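Local coordinates for protein acid phosphatase (Mycobacterium tuberculosis, PDB 2A6P) that removes phosphate from a broad range of phosphorylated substrates and can serve as a fructose-1,6-bisphosphatase in gluconeogenesis, at residues A22-E34 and E90-I104. Numbering follows the deposited sequence.
With SO4 (sulfate ion), chain C.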
loop_
_atom_site.group_PDB
_atom_site.type_symbol
_atom_site.label_atom_id
_atom_site.label_comp_id
_atom_site.label_asym_id
_atom_site.label_seq_id
_atom_site.Cartn_x
_atom_site.Cartn_y
_atom_site.Cartn_z
ATOM N N ALA A 22 21.924 9.709 8.691
ATOM C CA ALA A 22 21.891 10.477 9.936
ATOM C C ALA A 22 20.761 11.508 9.927
ATOM O O ALA A 22 20.252 11.879 10.986
ATOM C CB ALA A 22 23.235 11.182 10.154
ATOM N N TRP A 23 20.375 11.970 8.734
ATOM C CA TRP A 23 19.309 12.964 8.595
ATOM C C TRP A 23 17.902 12.355 8.625
ATOM O O TRP A 23 16.988 12.916 9.237
ATOM C CB TRP A 23 19.498 13.759 7.298
ATOM C CG TRP A 23 20.547 14.842 7.366
ATOM C CD1 TRP A 23 21.709 14.818 8.086
ATOM C CD2 TRP A 23 20.540 16.093 6.655
ATOM N NE1 TRP A 23 22.426 15.977 7.868
ATOM C CE2 TRP A 23 21.732 16.774 6.993
ATOM C CE3 TRP A 23 19.643 16.702 5.765
ATOM C CZ2 TRP A 23 22.049 18.038 6.471
ATOM C CZ3 TRP A 23 19.959 17.958 5.248
ATOM C CH2 TRP A 23 21.153 18.611 5.603
ATOM N N SER A 24 17.721 11.212 7.972
ATOM C CA SER A 24 16.403 10.578 7.942
ATOM C C SER A 24 15.931 10.172 9.329
ATOM O O SER A 24 14.751 10.312 9.654
ATOM C CB SER A 24 16.399 9.352 7.027
ATOM O OG SER A 24 17.201 8.315 7.548
ATOM N N THR A 25 16.854 9.670 10.145
ATOM C CA THR A 25 16.523 9.239 11.497
ATOM C C THR A 25 16.017 10.398 12.340
ATOM O O THR A 25 15.264 10.193 13.292
ATOM C CB THR A 25 17.739 8.642 12.199
ATOM O OG1 THR A 25 18.734 9.656 12.360
ATOM C CG2 THR A 25 18.319 7.515 11.375
ATOM N N LEU A 26 16.438 11.610 11.986
ATOM C CA LEU A 26 16.036 12.811 12.707
ATOM C C LEU A 26 14.804 13.463 12.099
ATOM O O LEU A 26 14.311 14.471 12.610
ATOM C CB LEU A 26 17.188 13.827 12.734
ATOM C CG LEU A 26 18.414 13.406 13.554
ATOM C CD1 LEU A 26 19.480 14.463 13.445
ATOM C CD2 LEU A 26 18.026 13.203 15.011
ATOM N N GLY A 27 14.317 12.892 11.005
ATOM C CA GLY A 27 13.142 13.434 10.347
ATOM C C GLY A 27 13.446 14.683 9.545
ATOM O O GLY A 27 12.532 15.451 9.232
ATOM N N ARG A 28 14.726 14.884 9.216
ATOM C CA ARG A 28 15.167 16.047 8.450
ATOM C C ARG A 28 14.929 15.816 6.960
ATOM O O ARG A 28 15.109 14.709 6.463
ATOM C CB ARG A 28 16.656 16.309 8.702
ATOM C CG ARG A 28 17.006 16.516 10.171
ATOM C CD ARG A 28 18.499 16.766 10.386
ATOM N NE ARG A 28 18.936 18.063 9.870
ATOM C CZ ARG A 28 20.184 18.523 9.961
ATOM N NH1 ARG A 28 21.115 17.781 10.552
ATOM N NH2 ARG A 28 20.504 19.721 9.466
ATOM N N HIS A 29 14.498 16.854 6.255
ATOM C CA HIS A 29 14.245 16.752 4.823
ATOM C C HIS A 29 15.560 16.889 4.061
ATOM O O HIS A 29 16.240 17.908 4.169
ATOM C CB HIS A 29 13.257 17.833 4.373
ATOM C CG HIS A 29 11.844 17.586 4.820
ATOM N ND1 HIS A 29 11.443 17.703 6.134
ATOM C CD2 HIS A 29 10.750 17.182 4.129
ATOM C CE1 HIS A 29 10.165 17.380 6.234
ATOM N NE2 HIS A 29 9.721 17.060 5.033
ATOM N N THR A 30 15.905 15.850 3.298
ATOM C CA THR A 30 17.144 15.826 2.514
ATOM C C THR A 30 16.838 15.773 1.016
ATOM O O THR A 30 16.214 14.833 0.533
ATOM C CB THR A 30 18.013 14.595 2.875
ATOM O OG1 THR A 30 18.127 14.490 4.301
ATOM C CG2 THR A 30 19.405 14.725 2.273
ATOM N N GLY A 31 17.278 16.801 0.297
ATOM C CA GLY A 31 17.050 16.878 -1.134
ATOM C C GLY A 31 18.368 16.707 -1.860
ATOM O O GLY A 31 18.850 15.585 -2.014
ATOM N N GLY A 32 18.962 17.812 -2.298
ATOM C CA GLY A 32 20.236 17.731 -2.987
ATOM C C GLY A 32 21.427 17.426 -2.090
ATOM O O GLY A 32 22.468 16.989 -2.582
ATOM N N THR A 33 21.288 17.648 -0.783
ATOM C CA THR A 33 22.383 17.387 0.148
ATOM C C THR A 33 22.865 15.932 0.077
ATOM O O THR A 33 22.075 14.996 0.140
ATOM C CB THR A 33 21.965 17.703 1.601
ATOM O OG1 THR A 33 21.523 19.060 1.682
ATOM C CG2 THR A 33 23.136 17.514 2.552
ATOM N N GLU A 34 24.176 15.751 -0.042
ATOM C CA GLU A 34 24.772 14.421 -0.131
ATOM C C GLU A 34 25.100 13.820 1.232
ATOM O O GLU A 34 26.221 13.944 1.731
ATOM C CB GLU A 34 26.038 14.472 -0.984
ATOM C CG GLU A 34 25.789 14.831 -2.434
ATOM C CD GLU A 34 25.069 13.724 -3.212
ATOM O OE1 GLU A 34 24.810 12.641 -2.632
ATOM O OE2 GLU A 34 24.769 13.941 -4.407
ATOM N N GLU A 90 15.114 13.344 -5.177
ATOM C CA GLU A 90 14.106 13.689 -4.183
ATOM C C GLU A 90 13.537 15.068 -4.471
ATOM O O GLU A 90 14.083 15.819 -5.275
ATOM C CB GLU A 90 14.702 13.673 -2.770
ATOM C CG GLU A 90 13.707 14.033 -1.663
ATOM C CD GLU A 90 12.454 13.166 -1.686
ATOM O OE1 GLU A 90 11.650 13.262 -2.644
ATOM O OE2 GLU A 90 12.279 12.376 -0.737
ATOM N N TRP A 91 12.426 15.380 -3.817
ATOM C CA TRP A 91 11.776 16.675 -3.953
ATOM C C TRP A 91 12.820 17.725 -3.574
ATOM O O TRP A 91 13.470 17.587 -2.549
ATOM C CB TRP A 91 10.601 16.754 -2.965
ATOM C CG TRP A 91 9.584 17.816 -3.250
ATOM C CD1 TRP A 91 9.817 19.144 -3.470
ATOM C CD2 TRP A 91 8.156 17.640 -3.320
ATOM N NE1 TRP A 91 8.628 19.803 -3.677
ATOM C CE2 TRP A 91 7.593 18.907 -3.591
ATOM C CE3 TRP A 91 7.301 16.533 -3.182
ATOM C CZ2 TRP A 91 6.206 19.102 -3.728
ATOM C CZ3 TRP A 91 5.916 16.726 -3.318
ATOM C CH2 TRP A 91 5.388 18.003 -3.589
ATOM N N ASP A 92 13.000 18.751 -4.402
ATOM C CA ASP A 92 13.951 19.828 -4.093
ATOM C C ASP A 92 13.339 20.661 -2.972
ATOM O O ASP A 92 12.364 21.374 -3.195
ATOM C CB ASP A 92 14.171 20.714 -5.313
ATOM C CG ASP A 92 15.096 21.885 -5.023
ATOM O OD1 ASP A 92 15.553 22.025 -3.864
ATOM O OD2 ASP A 92 15.358 22.668 -5.957
ATOM N N TYR A 93 13.908 20.581 -1.772
ATOM C CA TYR A 93 13.359 21.303 -0.627
ATOM C C TYR A 93 13.717 22.771 -0.493
ATOM O O TYR A 93 13.244 23.436 0.423
ATOM C CB TYR A 93 13.719 20.572 0.669
ATOM C CG TYR A 93 13.158 19.163 0.725
ATOM C CD1 TYR A 93 13.999 18.051 0.649
ATOM C CD2 TYR A 93 11.780 18.945 0.847
ATOM C CE1 TYR A 93 13.488 16.749 0.695
ATOM C CE2 TYR A 93 11.253 17.653 0.892
ATOM C CZ TYR A 93 12.111 16.559 0.815
ATOM O OH TYR A 93 11.584 15.289 0.855
ATOM N N GLY A 94 14.538 23.283 -1.400
ATOM C CA GLY A 94 14.911 24.686 -1.329
ATOM C C GLY A 94 15.233 25.193 0.071
ATOM O O GLY A 94 16.097 24.652 0.754
ATOM N N SER A 95 14.516 26.219 0.509
ATOM C CA SER A 95 14.746 26.828 1.818
ATOM C C SER A 95 14.583 25.874 3.001
ATOM O O SER A 95 15.206 26.062 4.048
ATOM C CB SER A 95 13.787 28.012 2.017
ATOM O OG SER A 95 13.781 28.890 0.900
ATOM N N TYR A 96 13.740 24.859 2.839
ATOM C CA TYR A 96 13.472 23.908 3.911
ATOM C C TYR A 96 14.491 22.775 4.060
ATOM O O TYR A 96 14.419 21.973 4.994
ATOM C CB TYR A 96 12.066 23.338 3.726
ATOM C CG TYR A 96 10.950 24.348 3.924
ATOM C CD1 TYR A 96 9.629 24.018 3.623
ATOM C CD2 TYR A 96 11.206 25.621 4.436
ATOM C CE1 TYR A 96 8.593 24.918 3.820
ATOM C CE2 TYR A 96 10.165 26.541 4.639
ATOM C CZ TYR A 96 8.861 26.179 4.328
ATOM O OH TYR A 96 7.823 27.069 4.524
ATOM N N GLU A 97 15.441 22.704 3.145
ATOM C CA GLU A 97 16.473 21.679 3.217
ATOM C C GLU A 97 17.017 21.604 4.651
ATOM O O GLU A 97 17.376 22.616 5.245
ATOM C CB GLU A 97 17.610 22.035 2.255
ATOM C CG GLU A 97 18.758 21.037 2.195
ATOM C CD GLU A 97 18.400 19.798 1.408
ATOM O OE1 GLU A 97 17.453 19.880 0.597
ATOM O OE2 GLU A 97 19.070 18.753 1.584
ATOM N N GLY A 98 17.053 20.407 5.215
ATOM C CA GLY A 98 17.578 20.255 6.557
ATOM C C GLY A 98 16.573 20.404 7.684
ATOM O O GLY A 98 16.848 19.970 8.795
ATOM N N LEU A 99 15.415 21.005 7.414
ATOM C CA LEU A 99 14.397 21.207 8.454
ATOM C C LEU A 99 13.478 20.008 8.650
ATOM O O LEU A 99 13.213 19.252 7.717
ATOM C CB LEU A 99 13.523 22.432 8.130
ATOM C CG LEU A 99 14.161 23.823 8.088
ATOM C CD1 LEU A 99 13.093 24.847 7.747
ATOM C CD2 LEU A 99 14.787 24.159 9.440
ATOM N N THR A 100 12.993 19.838 9.874
ATOM C CA THR A 100 12.067 18.759 10.173
ATOM C C THR A 100 10.678 19.363 9.978
ATOM O O THR A 100 10.540 20.585 9.857
ATOM C CB THR A 100 12.189 18.289 11.629
ATOM O OG1 THR A 100 11.845 19.369 12.510
ATOM C CG2 THR A 100 13.607 17.809 11.912
ATOM N N THR A 101 9.654 18.515 9.959
ATOM C CA THR A 101 8.286 18.979 9.761
ATOM C C THR A 101 7.829 19.922 10.888
ATOM O O THR A 101 7.173 20.930 10.633
ATOM C CB THR A 101 7.323 17.771 9.626
ATOM O OG1 THR A 101 7.758 16.923 8.548
ATOM C CG2 THR A 101 5.918 18.247 9.337
ATOM N N PRO A 102 8.160 19.599 12.152
ATOM C CA PRO A 102 7.755 20.483 13.258
ATOM C C PRO A 102 8.418 21.859 13.081
ATOM O O PRO A 102 7.770 22.913 13.180
ATOM C CB PRO A 102 8.282 19.755 14.494
ATOM C CG PRO A 102 8.203 18.306 14.095
ATOM C CD PRO A 102 8.713 18.330 12.669
ATOM N N GLN A 103 9.719 21.842 12.810
ATOM C CA GLN A 103 10.441 23.088 12.609
ATOM C C GLN A 103 9.775 23.910 11.516
ATOM O O GLN A 103 9.620 25.124 11.639
ATOM C CB GLN A 103 11.888 22.799 12.238
ATOM C CG GLN A 103 12.766 22.522 13.431
ATOM C CD GLN A 103 14.144 22.042 13.035
ATOM O OE1 GLN A 103 15.087 22.119 13.820
ATOM N NE2 GLN A 103 14.267 21.530 11.817
ATOM N N ILE A 104 9.379 23.240 10.441
ATOM C CA ILE A 104 8.715 23.921 9.339
ATOM C C ILE A 104 7.363 24.421 9.839
ATOM O O ILE A 104 6.872 25.472 9.418
ATOM C CB ILE A 104 8.503 22.956 8.144
ATOM C CG1 ILE A 104 9.862 22.576 7.538
ATOM C CG2 ILE A 104 7.593 23.600 7.100
ATOM C CD1 ILE A 104 9.781 21.581 6.405
HETATM S S SO4 C . 16.392 11.109 3.707
HETATM O O1 SO4 C . 15.727 9.891 4.272
HETATM O O2 SO4 C . 17.894 11.023 4.097
HETATM O O3 SO4 C . 16.350 11.042 2.298
HETATM O O4 SO4 C . 15.864 12.197 4.485
HETATM O O HOH W 1 10.144 15.285 10.232
HETATM O O HOH W 2 7.070 15.755 5.812
HETATM O O HOH W 3 17.621 14.249 -4.582
HETATM O O HOH W 4 17.484 19.985 -2.026
#
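H29 and Y93 make the tight centre where the loop after strand 13-17 meets the loop leading into helix 101-105. The imidazole turns its CD2 edge to the phenol face in a T-shaped pair, planes at 79°, while H29 CB sits over the same ring, 3.7 Å from its centroid, as a CH-pi contact. The other face of Y93 lies against W91 O. Across the imidazole, H29 ND1 donates to L99 O at 2.8 Å, and H29 N reaches that same oxygen from above its carbonyl plane, so two donors from one residue grip it. G98 N returns a straight bond to H29 O.

Next to this, E97 bends at chi2 (76°) and brings its carboxylate up to the backbone of G31, whose N donates to the syn side of E97 OE2 at 2.9 Å. T33 OG1 lies 2.5 Å from E97 OE2, too short to be trusted as modelled. A water links OE1 to G32 N.

The W23 flank is well ordered too: R28 lays its guanidinium over the indole rim, and R28 NE points in plane at a lone pair of G98 O, 3.0 Å away. The fit loosens at L26, G27 and T100, the N-cap of helix 101-105. Here T100 CG2 nears L26 O, T100 CA makes a CA-H...O contact with G27 O, and a water bridges G27 O to T101 N.

On the sulfate side T30 OG1 donates to the anion, which R17 and T21 also hold. E90, by similarity the proton donor/acceptor, packs CG 3.4 Å from T30 O. The bonds to L99 and E97 thus tie the sulfate-binding loop to the E90 loop. Since ND1 carries the hydrogen given to L99 O, in a neutral ring H29 NE2 would probably be an acceptor, facing a water that also bonds T101 OG1.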